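PDB 5ZRD: tyrosinase from Burkholderia thailandensis, which probably uses a pair of copper ions to hydroxylate monophenols to catechols and oxidise these on to quinones, as tyrosinases do. Local coordinates for residues D16-K19 against R20-G24; F116-E119 against T120-Y123; F253-T256 against T257-S260; S260-N263 against S264-G268. All coordinates share one frame; numbering follows the deposited sequence.

Contact 1 (D16-K19 against R20-G24)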
ATOM      1  N   ASP A  16     -25.595  41.419 -24.273  1.00 48.70           N
ATOM      2  CA  ASP A  16     -25.359  42.675 -24.969  1.00 51.10           C
ATOM      3  C   ASP A  16     -24.727  42.417 -26.355  1.00 49.92           C
ATOM      4  O   ASP A  16     -25.053  43.144 -27.299  1.00 45.56           O
ATOM      5  CB  ASP A  16     -24.485  43.615 -24.096  1.00 58.49           C
ATOM      6  CG  ASP A  16     -24.163  44.947 -24.765  1.00 56.41           C
ATOM      7  OD1 ASP A  16     -25.127  45.663 -25.086  1.00 63.33           O
ATOM      8  OD2 ASP A  16     -22.956  45.268 -24.942  1.00 49.69           O
ATOM      9  N   LEU A  17     -23.830  41.420 -26.474  1.00 44.91           N
ATOM     10  CA  LEU A  17     -23.186  41.115 -27.757  1.00 46.12           C
ATOM     11  C   LEU A  17     -24.224  40.569 -28.753  1.00 51.30           C
ATOM     12  O   LEU A  17     -24.090  40.766 -29.960  1.00 46.53           O
ATOM     13  CB  LEU A  17     -22.045  40.118 -27.541  1.00 46.71           C
ATOM     14  CG  LEU A  17     -20.871  40.600 -26.676  1.00 52.39           C
ATOM     15  CD1 LEU A  17     -19.651  39.710 -26.845  1.00 48.63           C
ATOM     16  CD2 LEU A  17     -20.480  42.038 -26.984  1.00 53.77           C
ATOM     17  N   GLN A  18     -25.263  39.901 -28.253  1.00 49.84           N
ATOM     18  CA  GLN A  18     -26.232  39.255 -29.106  1.00 52.34           C
ATOM     19  C   GLN A  18     -27.226  40.298 -29.614  1.00 55.70           C
ATOM     20  O   GLN A  18     -27.814  40.123 -30.663  1.00 55.94           O
ATOM     21  CB  GLN A  18     -26.976  38.146 -28.362  1.00 51.67           C
ATOM     22  CG  GLN A  18     -27.708  37.175 -29.284  1.00 51.86           C
ATOM     23  CD  GLN A  18     -28.398  36.035 -28.563  1.00 51.32           C
ATOM     24  OE1 GLN A  18     -29.208  35.325 -29.144  1.00 57.00           O
ATOM     25  NE2 GLN A  18     -28.092  35.838 -27.290  1.00 46.84           N
ATOM     26  N   LYS A  19     -27.431  41.344 -28.835  1.00 55.89           N
ATOM     27  CA  LYS A  19     -28.339  42.414 -29.200  1.00 55.44           C
ATOM     28  C   LYS A  19     -27.672  43.283 -30.272  1.00 55.41           C
ATOM     29  O   LYS A  19     -28.277  43.664 -31.248  1.00 55.55           O
ATOM     30  CB  LYS A  19     -28.687  43.243 -27.958  1.00 57.53           C
ATOM     31  CG  LYS A  19     -30.095  43.038 -27.407  1.00 60.76           C
ATOM     32  CD  LYS A  19     -30.251  43.393 -25.935  1.00 64.74           C
ATOM     33  CE  LYS A  19     -29.547  44.673 -25.525  1.00 69.95           C
ATOM     34  NZ  LYS A  19     -29.234  44.674 -24.078  1.00 73.52           N
ATOM     35  N   ARG A  20     -26.411  43.612 -30.059  1.00 60.24           N
ATOM     36  CA  ARG A  20     -25.623  44.294 -31.078  1.00 56.82           C
ATOM     37  C   ARG A  20     -25.700  43.494 -32.394  1.00 58.75           C
ATOM     38  O   ARG A  20     -26.059  44.066 -33.423  1.00 60.52           O
ATOM     39  CB  ARG A  20     -24.214  44.572 -30.537  1.00 52.35           C
ATOM     40  CG  ARG A  20     -24.203  45.678 -29.487  1.00 53.23           C
ATOM     41  CD  ARG A  20     -22.991  45.705 -28.581  1.00 59.20           C
ATOM     42  NE  ARG A  20     -21.985  46.678 -28.978  1.00 77.67           N
ATOM     43  CZ  ARG A  20     -21.566  47.703 -28.229  1.00 87.75           C
ATOM     44  NH1 ARG A  20     -22.118  47.951 -27.050  1.00 77.17           N
ATOM     45  NH2 ARG A  20     -20.573  48.465 -28.661  1.00 83.64           N
ATOM     46  N   TYR A  21     -25.447  42.179 -32.371  1.00 58.08           N
ATOM     47  CA  TYR A  21     -25.609  41.327 -33.579  1.00 53.91           C
ATOM     48  C   TYR A  21     -27.031  41.441 -34.161  1.00 56.79           C
ATOM     49  O   TYR A  21     -27.170  41.591 -35.362  1.00 52.77           O
ATOM     50  CB  TYR A  21     -25.292  39.858 -33.278  1.00 53.48           C
ATOM     51  CG  TYR A  21     -25.394  38.918 -34.461  1.00 51.50           C
ATOM     52  CD1 TYR A  21     -26.617  38.431 -34.913  1.00 53.20           C
ATOM     53  CD2 TYR A  21     -24.256  38.508 -35.130  1.00 49.09           C
ATOM     54  CE1 TYR A  21     -26.698  37.561 -35.993  1.00 51.98           C
ATOM     55  CE2 TYR A  21     -24.318  37.633 -36.204  1.00 52.01           C
ATOM     56  CZ  TYR A  21     -25.540  37.170 -36.647  1.00 50.84           C
ATOM     57  OH  TYR A  21     -25.556  36.313 -37.704  1.00 50.10           O
ATOM     58  N   ASP A  22     -28.071  41.314 -33.324  1.00 61.81           N
ATOM     59  CA  ASP A  22     -29.465  41.348 -33.750  1.00 60.82           C
ATOM     60  C   ASP A  22     -29.705  42.666 -34.552  1.00 73.82           C
ATOM     61  O   ASP A  22     -30.581  42.709 -35.421  1.00 73.16           O
ATOM     62  CB  ASP A  22     -30.435  41.299 -32.532  1.00 64.47           C
ATOM     63  CG  ASP A  22     -30.746  39.847 -31.977  1.00 69.85           C
ATOM     64  OD1 ASP A  22     -30.310  38.801 -32.517  1.00 64.11           O
ATOM     65  OD2 ASP A  22     -31.479  39.780 -30.947  1.00 74.59           O
ATOM     66  N   ASN A  23     -28.936  43.727 -34.260  1.00 65.47           N
ATOM     67  CA  ASN A  23     -29.158  45.057 -34.832  1.00 66.38           C
ATOM     68  C   ASN A  23     -28.074  45.417 -35.863  1.00 66.00           C
ATOM     69  O   ASN A  23     -27.932  46.590 -36.200  1.00 74.03           O
ATOM     70  CB  ASN A  23     -29.207  46.128 -33.733  1.00 70.03           C
ATOM     71  CG  ASN A  23     -30.392  45.941 -32.809  1.00 77.32           C
ATOM     72  OD1 ASN A  23     -30.231  45.722 -31.608  1.00 93.35           O
ATOM     73  ND2 ASN A  23     -31.592  45.994 -33.362  1.00 72.14           N
ATOM     74  N   GLY A  24     -27.295  44.453 -36.350  1.00 62.64           N
ATOM     75  CA  GLY A  24     -26.397  44.706 -37.486  1.00 61.12           C
ATOM     76  C   GLY A  24     -24.943  44.905 -37.091  1.00 62.62           C
ATOM     77  O   GLY A  24     -24.062  44.960 -37.977  1.00 72.29           O
TER
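Arg20 N gives a nearly straight backbone bond to Asp16 O, one helical turn back (3.1 Å, 174° at the hydrogen). The same two residues form a loose salt bridge, with Asp16 OD2 3.5 Å from Arg20 NH1. The carboxylate meets the guanidinium obliquely and the two planes stand 82° apart, so there is no flat two-point pairing. The stronger partner of Arg20 is Glu25, just past the helix, which forms a salt bridge with NE. Tyr21 N to Leu17 O and Asp22 N to Gln18 O repeat the alpha-helical pattern, and the bond from Asn23 N to Lys19 O is weak. Here helix 14-22 ends in a Schellman motif: Gly24, at positive phi, is the C-prime residue, Gly24 N binds Tyr21 O at 3.0 Å, and Glu25 N turns back to Arg20 O. Packing is mostly side chain on carbonyl. The Arg20 chain leaves beside its backbone N (chi1 -72°), which lays CG and CD against Asp16 O, each at 3.5 Å. Asp22 CB rests 3.4 Å from Gln18 O. Leu17 and Tyr21 lean inward, Leu17 onto Pro28 and Pro115, Tyr21 onto Leu29 of helix 27-41, while Lys19 and Asp22 lie on the exposed side of the helix.

Contact 2 (F116-E119 against T120-Y123)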
ATOM      1  N   PHE A 116     -19.405  37.572 -20.382  1.00 31.61           N
ATOM      2  CA  PHE A 116     -20.029  36.945 -19.222  1.00 33.07           C
ATOM      3  C   PHE A 116     -21.521  36.742 -19.507  1.00 33.10           C
ATOM      4  O   PHE A 116     -22.198  37.587 -20.087  1.00 32.84           O
ATOM      5  CB  PHE A 116     -19.812  37.743 -17.929  1.00 33.41           C
ATOM      6  CG  PHE A 116     -20.273  39.180 -17.937  1.00 32.77           C
ATOM      7  CD1 PHE A 116     -19.412  40.200 -18.326  1.00 35.12           C
ATOM      8  CD2 PHE A 116     -21.545  39.525 -17.512  1.00 35.79           C
ATOM      9  CE1 PHE A 116     -19.821  41.528 -18.328  1.00 34.21           C
ATOM     10  CE2 PHE A 116     -21.953  40.855 -17.503  1.00 37.16           C
ATOM     11  CZ  PHE A 116     -21.093  41.855 -17.923  1.00 35.35           C
ATOM     12  N   TRP A 117     -22.026  35.591 -19.107  1.00 33.17           N
ATOM     13  CA  TRP A 117     -23.470  35.418 -19.007  1.00 31.89           C
ATOM     14  C   TRP A 117     -23.933  36.116 -17.744  1.00 31.37           C
ATOM     15  O   TRP A 117     -23.688  35.633 -16.650  1.00 33.17           O
ATOM     16  CB  TRP A 117     -23.880  33.943 -18.984  1.00 31.33           C
ATOM     17  CG  TRP A 117     -25.314  33.727 -18.616  1.00 29.35           C
ATOM     18  CD1 TRP A 117     -26.370  34.573 -18.796  1.00 30.07           C
ATOM     19  CD2 TRP A 117     -25.854  32.539 -18.041  1.00 26.62           C
ATOM     20  NE1 TRP A 117     -27.525  34.004 -18.331  1.00 31.73           N
ATOM     21  CE2 TRP A 117     -27.248  32.738 -17.907  1.00 30.80           C
ATOM     22  CE3 TRP A 117     -25.304  31.322 -17.656  1.00 24.03           C
ATOM     23  CZ2 TRP A 117     -28.085  31.780 -17.337  1.00 29.62           C
ATOM     24  CZ3 TRP A 117     -26.132  30.381 -17.096  1.00 27.14           C
ATOM     25  CH2 TRP A 117     -27.505  30.600 -16.950  1.00 27.37           C
ATOM     26  N   ASP A 118     -24.574  37.254 -17.934  1.00 35.89           N
ATOM     27  CA  ASP A 118     -25.139  38.000 -16.838  1.00 38.00           C
ATOM     28  C   ASP A 118     -26.388  37.296 -16.293  1.00 37.29           C
ATOM     29  O   ASP A 118     -27.501  37.553 -16.750  1.00 34.75           O
ATOM     30  CB  ASP A 118     -25.457  39.448 -17.244  1.00 33.89           C
ATOM     31  CG  ASP A 118     -25.720  40.341 -16.026  1.00 34.88           C
ATOM     32  OD1 ASP A 118     -26.004  39.821 -14.905  1.00 37.21           O
ATOM     33  OD2 ASP A 118     -25.656  41.562 -16.202  1.00 36.97           O
ATOM     34  N   GLU A 119     -26.163  36.487 -15.255  1.00 38.58           N
ATOM     35  CA  GLU A 119     -27.139  35.491 -14.747  1.00 37.10           C
ATOM     36  C   GLU A 119     -28.298  36.158 -13.997  1.00 33.27           C
ATOM     37  O   GLU A 119     -29.354  35.519 -13.800  1.00 31.77           O
ATOM     38  CB  GLU A 119     -26.442  34.511 -13.793  1.00 36.77           C
ATOM     39  CG  GLU A 119     -25.466  33.581 -14.486  1.00 35.91           C
ATOM     40  CD  GLU A 119     -24.336  33.017 -13.638  1.00 36.33           C
ATOM     41  OE1 GLU A 119     -23.759  32.019 -14.073  1.00 35.87           O
ATOM     42  OE2 GLU A 119     -24.024  33.567 -12.543  1.00 38.22           O
ATOM     43  N   THR A 120     -28.067  37.373 -13.518  1.00 29.51           N
ATOM     44  CA  THR A 120     -29.015  38.092 -12.673  1.00 30.08           C
ATOM     45  C   THR A 120     -29.520  39.375 -13.348  1.00 31.12           C
ATOM     46  O   THR A 120     -30.124  40.200 -12.703  1.00 32.70           O
ATOM     47  CB  THR A 120     -28.379  38.428 -11.320  1.00 27.41           C
ATOM     48  OG1 THR A 120     -27.134  39.089 -11.538  1.00 31.37           O
ATOM     49  CG2 THR A 120     -28.128  37.198 -10.475  1.00 27.98           C
ATOM     50  N   ASP A 121     -29.267  39.564 -14.629  1.00 33.56           N
ATOM     51  CA  ASP A 121     -29.879  40.662 -15.371  1.00 35.92           C
ATOM     52  C   ASP A 121     -31.354  40.335 -15.643  1.00 36.40           C
ATOM     53  O   ASP A 121     -31.818  39.220 -15.380  1.00 41.04           O
ATOM     54  CB  ASP A 121     -29.145  40.926 -16.720  1.00 37.97           C
ATOM     55  CG  ASP A 121     -29.451  39.862 -17.812  1.00 41.18           C
ATOM     56  OD1 ASP A 121     -30.206  38.884 -17.561  1.00 43.88           O
ATOM     57  OD2 ASP A 121     -28.948  40.020 -18.943  1.00 43.26           O
ATOM     58  N   GLU A 122     -32.044  41.316 -16.213  1.00 36.39           N
ATOM     59  CA  GLU A 122     -33.482  41.292 -16.469  1.00 41.78           C
ATOM     60  C   GLU A 122     -33.801  40.188 -17.496  1.00 37.39           C
ATOM     61  O   GLU A 122     -34.803  39.461 -17.340  1.00 32.75           O
ATOM     62  CB  GLU A 122     -33.958  42.690 -16.929  1.00 47.18           C
ATOM     63  CG  GLU A 122     -35.438  42.993 -16.664  1.00 56.81           C
ATOM     64  CD  GLU A 122     -35.922  42.869 -15.213  1.00 74.56           C
ATOM     65  OE1 GLU A 122     -37.130  42.563 -15.029  1.00 75.51           O
ATOM     66  OE2 GLU A 122     -35.099  43.068 -14.249  1.00 76.33           O
ATOM     67  N   TYR A 123     -32.958  40.053 -18.526  1.00 36.04           N
ATOM     68  CA  TYR A 123     -33.208  39.050 -19.555  1.00 41.39           C
ATOM     69  C   TYR A 123     -33.250  37.648 -18.916  1.00 39.61           C
ATOM     70  O   TYR A 123     -34.244  36.898 -19.086  1.00 38.86           O
ATOM     71  CB  TYR A 123     -32.208  39.107 -20.717  1.00 39.66           C
ATOM     72  CG  TYR A 123     -32.528  38.071 -21.759  1.00 36.61           C
ATOM     73  CD1 TYR A 123     -33.502  38.305 -22.711  1.00 44.35           C
ATOM     74  CD2 TYR A 123     -31.978  36.802 -21.709  1.00 40.02           C
ATOM     75  CE1 TYR A 123     -33.899  37.319 -23.610  1.00 43.75           C
ATOM     76  CE2 TYR A 123     -32.330  35.816 -22.625  1.00 39.80           C
ATOM     77  CZ  TYR A 123     -33.314  36.067 -23.569  1.00 40.47           C
ATOM     78  OH  TYR A 123     -33.691  35.129 -24.487  1.00 37.92           O
TER
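Asp118 reaches forward over the turn it opens and touches Thr120 and Asp121. Its CB lies 3.9 Å from Asp121 OD2. CG follows anti to the backbone N (chi1 -166°) and packs 3.5 Å from Asp121 CB, the two carboxylate planes being 31° apart. OD1 then takes a weak bond from Thr120 N (3.5 Å, 147° at the hydrogen) and is also hydrogen-bonded to Ser404 OG, which binds Thr120 OG1 as well. OD2 lies against Asp121 CB at 3.6 Å. Behind this side chain the backbone makes a type I beta turn from Asp118 to Asp121, closed by a weak bond from Asp121 N to Asp118 O at 3.4 Å. Asp121 is the N-cap of helix 122-127, its OD1 accepting from Thr124 N. Glu119 points the other way: its CG sits 3.7 Å above the centre of one face of the Trp117 ring, and its carboxylate is held by His319, Tyr241 and Asn322; the side chain comes within about 8 Å of a bound copper ion. Two aspartates thus share one turn, OD2 to OD2 at 4.6 Å. Their like charges probably oppose each other, a cost that the Ser404 bond and a long, weak ion pair from Asp118 to Arg325 may ease on one side and the helix start at Asp121 on the other.

Contact 3 (F253-T256 against T257-S260)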
ATOM      1  N   PHE A 253     -16.094  35.182   1.978  1.00 29.26           N
ATOM      2  CA  PHE A 253     -16.602  35.438   0.662  1.00 26.74           C
ATOM      3  C   PHE A 253     -16.208  34.297  -0.283  1.00 27.90           C
ATOM      4  O   PHE A 253     -16.969  33.948  -1.191  1.00 26.39           O
ATOM      5  CB  PHE A 253     -16.083  36.758   0.085  1.00 26.72           C
ATOM      6  CG  PHE A 253     -16.481  37.027  -1.345  1.00 22.16           C
ATOM      7  CD1 PHE A 253     -17.775  37.398  -1.653  1.00 22.00           C
ATOM      8  CD2 PHE A 253     -15.591  36.818  -2.384  1.00 22.88           C
ATOM      9  CE1 PHE A 253     -18.150  37.640  -2.968  1.00 24.23           C
ATOM     10  CE2 PHE A 253     -15.958  37.033  -3.706  1.00 23.40           C
ATOM     11  CZ  PHE A 253     -17.240  37.451  -3.999  1.00 24.41           C
ATOM     12  N   SER A 254     -15.022  33.733  -0.061  1.00 28.45           N
ATOM     13  CA  SER A 254     -14.375  32.923  -1.060  1.00 26.81           C
ATOM     14  C   SER A 254     -15.029  31.547  -1.210  1.00 28.75           C
ATOM     15  O   SER A 254     -14.949  31.013  -2.286  1.00 28.88           O
ATOM     16  CB  SER A 254     -12.912  32.771  -0.776  1.00 24.82           C
ATOM     17  OG  SER A 254     -12.709  31.933   0.348  1.00 25.61           O
ATOM     18  N   ASN A 255     -15.622  30.945  -0.184  1.00 28.95           N
ATOM     19  CA  ASN A 255     -15.860  29.489  -0.281  1.00 29.99           C
ATOM     20  C   ASN A 255     -16.845  28.990   0.785  1.00 29.34           C
ATOM     21  O   ASN A 255     -17.019  29.610   1.818  1.00 35.07           O
ATOM     22  CB  ASN A 255     -14.543  28.713  -0.190  1.00 28.19           C
ATOM     23  CG  ASN A 255     -13.967  28.592   1.205  1.00 30.15           C
ATOM     24  OD1 ASN A 255     -14.254  27.614   1.901  1.00 32.05           O
ATOM     25  ND2 ASN A 255     -13.097  29.526   1.605  1.00 25.15           N
ATOM     26  N   THR A 256     -17.418  27.819   0.540  1.00 27.37           N
ATOM     27  CA  THR A 256     -18.490  27.259   1.382  1.00 25.64           C
ATOM     28  C   THR A 256     -17.953  26.736   2.709  1.00 24.67           C
ATOM     29  O   THR A 256     -18.696  26.694   3.701  1.00 27.34           O
ATOM     30  CB  THR A 256     -19.252  26.144   0.651  1.00 26.29           C
ATOM     31  OG1 THR A 256     -18.321  25.223   0.066  1.00 24.67           O
ATOM     32  CG2 THR A 256     -20.153  26.694  -0.440  1.00 26.58           C
ATOM     33  N   THR A 257     -16.717  26.273   2.754  1.00 23.76           N
ATOM     34  CA  THR A 257     -16.217  25.729   4.036  1.00 25.03           C
ATOM     35  C   THR A 257     -16.045  26.892   5.028  1.00 27.43           C
ATOM     36  O   THR A 257     -16.523  26.843   6.189  1.00 28.77           O
ATOM     37  CB  THR A 257     -14.884  24.975   3.874  1.00 26.84           C
ATOM     38  OG1 THR A 257     -14.981  24.036   2.802  1.00 26.47           O
ATOM     39  CG2 THR A 257     -14.445  24.246   5.124  1.00 26.09           C
ATOM     40  N   SER A 258     -15.344  27.927   4.583  1.00 27.56           N
ATOM     41  CA  SER A 258     -15.104  29.092   5.442  1.00 26.74           C
ATOM     42  C   SER A 258     -16.445  29.699   5.897  1.00 25.48           C
ATOM     43  O   SER A 258     -16.633  29.986   7.064  1.00 23.77           O
ATOM     44  CB  SER A 258     -14.213  30.123   4.760  1.00 27.06           C
ATOM     45  OG  SER A 258     -12.962  29.548   4.353  1.00 26.38           O
ATOM     46  N   ALA A 259     -17.384  29.855   4.985  1.00 24.28           N
ATOM     47  CA  ALA A 259     -18.627  30.542   5.301  1.00 25.20           C
ATOM     48  C   ALA A 259     -19.423  29.722   6.340  1.00 26.04           C
ATOM     49  O   ALA A 259     -19.961  30.253   7.276  1.00 26.79           O
ATOM     50  CB  ALA A 259     -19.395  30.771   4.012  1.00 23.68           C
ATOM     51  N   SER A 260     -19.439  28.409   6.194  1.00 28.63           N
ATOM     52  CA  SER A 260     -20.209  27.541   7.087  1.00 31.84           C
ATOM     53  C   SER A 260     -19.725  27.712   8.534  1.00 30.90           C
ATOM     54  O   SER A 260     -20.564  27.899   9.485  1.00 29.90           O
ATOM     55  CB  SER A 260     -20.156  26.109   6.633  1.00 29.90           C
ATOM     56  OG  SER A 260     -20.665  25.236   7.625  1.00 34.12           O
TER
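The Asn255 amide reaches over to Ser258 and bonds at both its heteroatoms. ND2 donates to Ser254 OG, almost in the amide plane and 2.7 Å away, and also to Ser258 OG at 2.8 Å, a partner tilted 20° from that plane. OD1 accepts from Ser258 N at 2.9 Å; the bond is nearly straight at the hydrogen (172°), but the donor sits above the carbonyl plane. The other flat group, the Phe253 ring, stacks on Trp330. A chi1 of 77° sets Asn255 CG between the backbone N and the carbonyl carbon, and this brings the amide round to the first turn of the next helix. Asn255 is thereby the N-cap of helix 256-265, at the break that separates it from helix 250-254. Two backbone bonds start the new helix, Ala259 N to Asn255 O at 3.2 Å and Ser260 N to Thr256 O at 3.1 Å. Ser258 OG is gripped again by the carbonyl of Pro347, so the cap ties into a distant loop. Close packing is supplied by Ala259 CB, 3.4 Å from Asn255 O, and by Thr257 CB, 3.4 Å from Asn255 OD1. Around the break, Glu274 of helix 274-285 binds Thr256 N, and Thr257 OG1 bonds to the carbonyl of Gly86, next to the copper ligand His85.

Contact 4 (S260-N263 against S264-G268); sequences SVWN and SSNPG
Trp262 and Asn266 stack at the weakly bonded C-terminal end of helix 256-265, where i to i+3 bonds of the 3-10 kind appear. The indole is swung out by a chi1 of -175°, with CG anti to the backbone N, and Asn266 folds its amide back over one face, the planes only 12° apart. Asn266 CG is 3.5 Å from Trp262 CE2. The amide is preceded by a CH-pi contact, Asn266 CB lying 4.0 Å from the centroid of the five-membered ring. Ser265 has its OG between the backbone N and the carbonyl carbon (chi1 59°), from where it donates to Val261 O at 2.9 Å. Ser264 N reaches the same carbonyl oxygen from the opposite face of its plane, at 3.0 Å, and bonds weakly to Ser260 O as well. Ser265 N binds Trp262 O at 3.1 Å. Past the last turn, Lys426 NZ gathers the carbonyls of Asn263, Asn266 and Gly268, while Asn263 OD1 accepts from Val270 N. Val261, Ser264 and Ser265 pack against Asn345, Arg344 and Ile343 of the second subunit. One water is bound by Ser264 OG at 2.8 Å and, weakly, by Ser260 OG at 3.4 Å.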
ATOM      1  N   SER A 260     -19.439  28.409   6.194  1.00 28.63           N
ATOM      2  CA  SER A 260     -20.209  27.541   7.087  1.00 31.84           C
ATOM      3  C   SER A 260     -19.725  27.712   8.534  1.00 30.90           C
ATOM      4  O   SER A 260     -20.564  27.899   9.485  1.00 29.90           O
ATOM      5  CB  SER A 260     -20.156  26.109   6.633  1.00 29.90           C
ATOM      6  OG  SER A 260     -20.665  25.236   7.625  1.00 34.12           O
ATOM      7  N   VAL A 261     -18.405  27.684   8.700  1.00 28.62           N
ATOM      8  CA  VAL A 261     -17.826  27.769  10.033  1.00 30.48           C
ATOM      9  C   VAL A 261     -18.056  29.188  10.589  1.00 28.50           C
ATOM     10  O   VAL A 261     -18.415  29.378  11.787  1.00 27.25           O
ATOM     11  CB  VAL A 261     -16.340  27.340  10.054  1.00 37.80           C
ATOM     12  CG1 VAL A 261     -15.711  27.490  11.439  1.00 39.98           C
ATOM     13  CG2 VAL A 261     -16.176  25.902   9.580  1.00 42.22           C
ATOM     14  N   TRP A 262     -17.883  30.188   9.744  1.00 28.17           N
ATOM     15  CA  TRP A 262     -18.210  31.568  10.133  1.00 29.37           C
ATOM     16  C   TRP A 262     -19.672  31.647  10.605  1.00 28.04           C
ATOM     17  O   TRP A 262     -19.985  32.284  11.621  1.00 28.14           O
ATOM     18  CB  TRP A 262     -17.950  32.542   8.974  1.00 27.80           C
ATOM     19  CG  TRP A 262     -18.160  33.985   9.332  1.00 29.91           C
ATOM     20  CD1 TRP A 262     -19.339  34.683   9.296  1.00 30.81           C
ATOM     21  CD2 TRP A 262     -17.159  34.917   9.761  1.00 26.61           C
ATOM     22  NE1 TRP A 262     -19.141  35.971   9.695  1.00 30.47           N
ATOM     23  CE2 TRP A 262     -17.808  36.150   9.966  1.00 31.87           C
ATOM     24  CE3 TRP A 262     -15.783  34.834   9.967  1.00 30.95           C
ATOM     25  CZ2 TRP A 262     -17.128  37.289  10.407  1.00 31.52           C
ATOM     26  CZ3 TRP A 262     -15.111  35.956  10.411  1.00 31.57           C
ATOM     27  CH2 TRP A 262     -15.774  37.168  10.614  1.00 29.41           C
ATOM     28  N   ASN A 263     -20.575  31.042   9.846  1.00 29.03           N
ATOM     29  CA  ASN A 263     -21.994  31.076  10.191  1.00 30.02           C
ATOM     30  C   ASN A 263     -22.267  30.300  11.497  1.00 34.13           C
ATOM     31  O   ASN A 263     -23.295  30.534  12.143  1.00 34.76           O
ATOM     32  CB  ASN A 263     -22.826  30.563   9.017  1.00 30.62           C
ATOM     33  CG  ASN A 263     -22.918  31.566   7.880  1.00 30.52           C
ATOM     34  OD1 ASN A 263     -22.676  32.762   8.062  1.00 31.50           O
ATOM     35  ND2 ASN A 263     -23.319  31.108   6.708  1.00 28.55           N
ATOM     36  N   SER A 264     -21.406  29.354  11.894  1.00 33.11           N
ATOM     37  CA  SER A 264     -21.647  28.623  13.156  1.00 35.63           C
ATOM     38  C   SER A 264     -21.086  29.407  14.355  1.00 36.14           C
ATOM     39  O   SER A 264     -21.392  29.035  15.458  1.00 37.38           O
ATOM     40  CB  SER A 264     -21.094  27.201  13.134  1.00 38.17           C
ATOM     41  OG  SER A 264     -21.757  26.360  12.178  1.00 37.28           O
ATOM     42  N   SER A 265     -20.322  30.488  14.151  1.00 33.37           N
ATOM     43  CA  SER A 265     -19.558  31.159  15.220  1.00 28.75           C
ATOM     44  C   SER A 265     -19.818  32.671  15.250  1.00 30.67           C
ATOM     45  O   SER A 265     -19.157  33.361  16.008  1.00 37.78           O
ATOM     46  CB  SER A 265     -18.063  30.881  15.072  1.00 28.54           C
ATOM     47  OG  SER A 265     -17.539  31.327  13.813  1.00 26.64           O
ATOM     48  N   ASN A 266     -20.708  33.187  14.396  1.00 30.81           N
ATOM     49  CA  ASN A 266     -21.038  34.612  14.283  1.00 32.06           C
ATOM     50  C   ASN A 266     -22.546  34.755  14.063  1.00 34.81           C
ATOM     51  O   ASN A 266     -23.160  33.925  13.417  1.00 30.51           O
ATOM     52  CB  ASN A 266     -20.352  35.316  13.107  1.00 31.00           C
ATOM     53  CG  ASN A 266     -18.842  35.248  13.212  1.00 35.98           C
ATOM     54  OD1 ASN A 266     -18.219  34.266  12.808  1.00 35.03           O
ATOM     55  ND2 ASN A 266     -18.249  36.275  13.793  1.00 36.82           N
ATOM     56  N   PRO A 267     -23.139  35.808  14.598  1.00 40.54           N
ATOM     57  CA  PRO A 267     -24.572  36.016  14.349  1.00 40.30           C
ATOM     58  C   PRO A 267     -24.854  36.433  12.896  1.00 36.28           C
ATOM     59  O   PRO A 267     -24.031  37.058  12.264  1.00 31.91           O
ATOM     60  CB  PRO A 267     -24.971  37.125  15.341  1.00 44.76           C
ATOM     61  CG  PRO A 267     -23.672  37.862  15.673  1.00 43.37           C
ATOM     62  CD  PRO A 267     -22.541  36.877  15.426  1.00 41.14           C
ATOM     63  N   GLY A 268     -26.018  36.051  12.376  1.00 40.14           N
ATOM     64  CA  GLY A 268     -26.356  36.321  10.986  1.00 35.14           C
ATOM     65  C   GLY A 268     -25.863  35.221  10.068  1.00 36.58           C
ATOM     66  O   GLY A 268     -25.346  34.183  10.537  1.00 32.29           O
TER
HETATM   67  O   HOH W   1     -19.810  24.811  10.874  1.00 40.13           O

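Overall arrangement
Contacts 3 and 4 are the start and the end of one helix, 256-265; they share Ser260 and their centres are 10 Å apart. Contacts 1 and 2 form another neighbouring pair, with centres 15 Å apart and nearest atoms about 6 Å apart, but contact 1 lies across the chain's centre from contacts 3 and 4. Contacts 2 and 3 come near the copper site from separate stretches of chain, their centres 24 Å apart: the side chain of Glu119 in contact 2 and that of Thr256 in contact 3 are each about 7 Å from the side chain of the copper ligand His277. Contacts 1 and 4 lie away from the copper site, with contact 4 facing the second subunit.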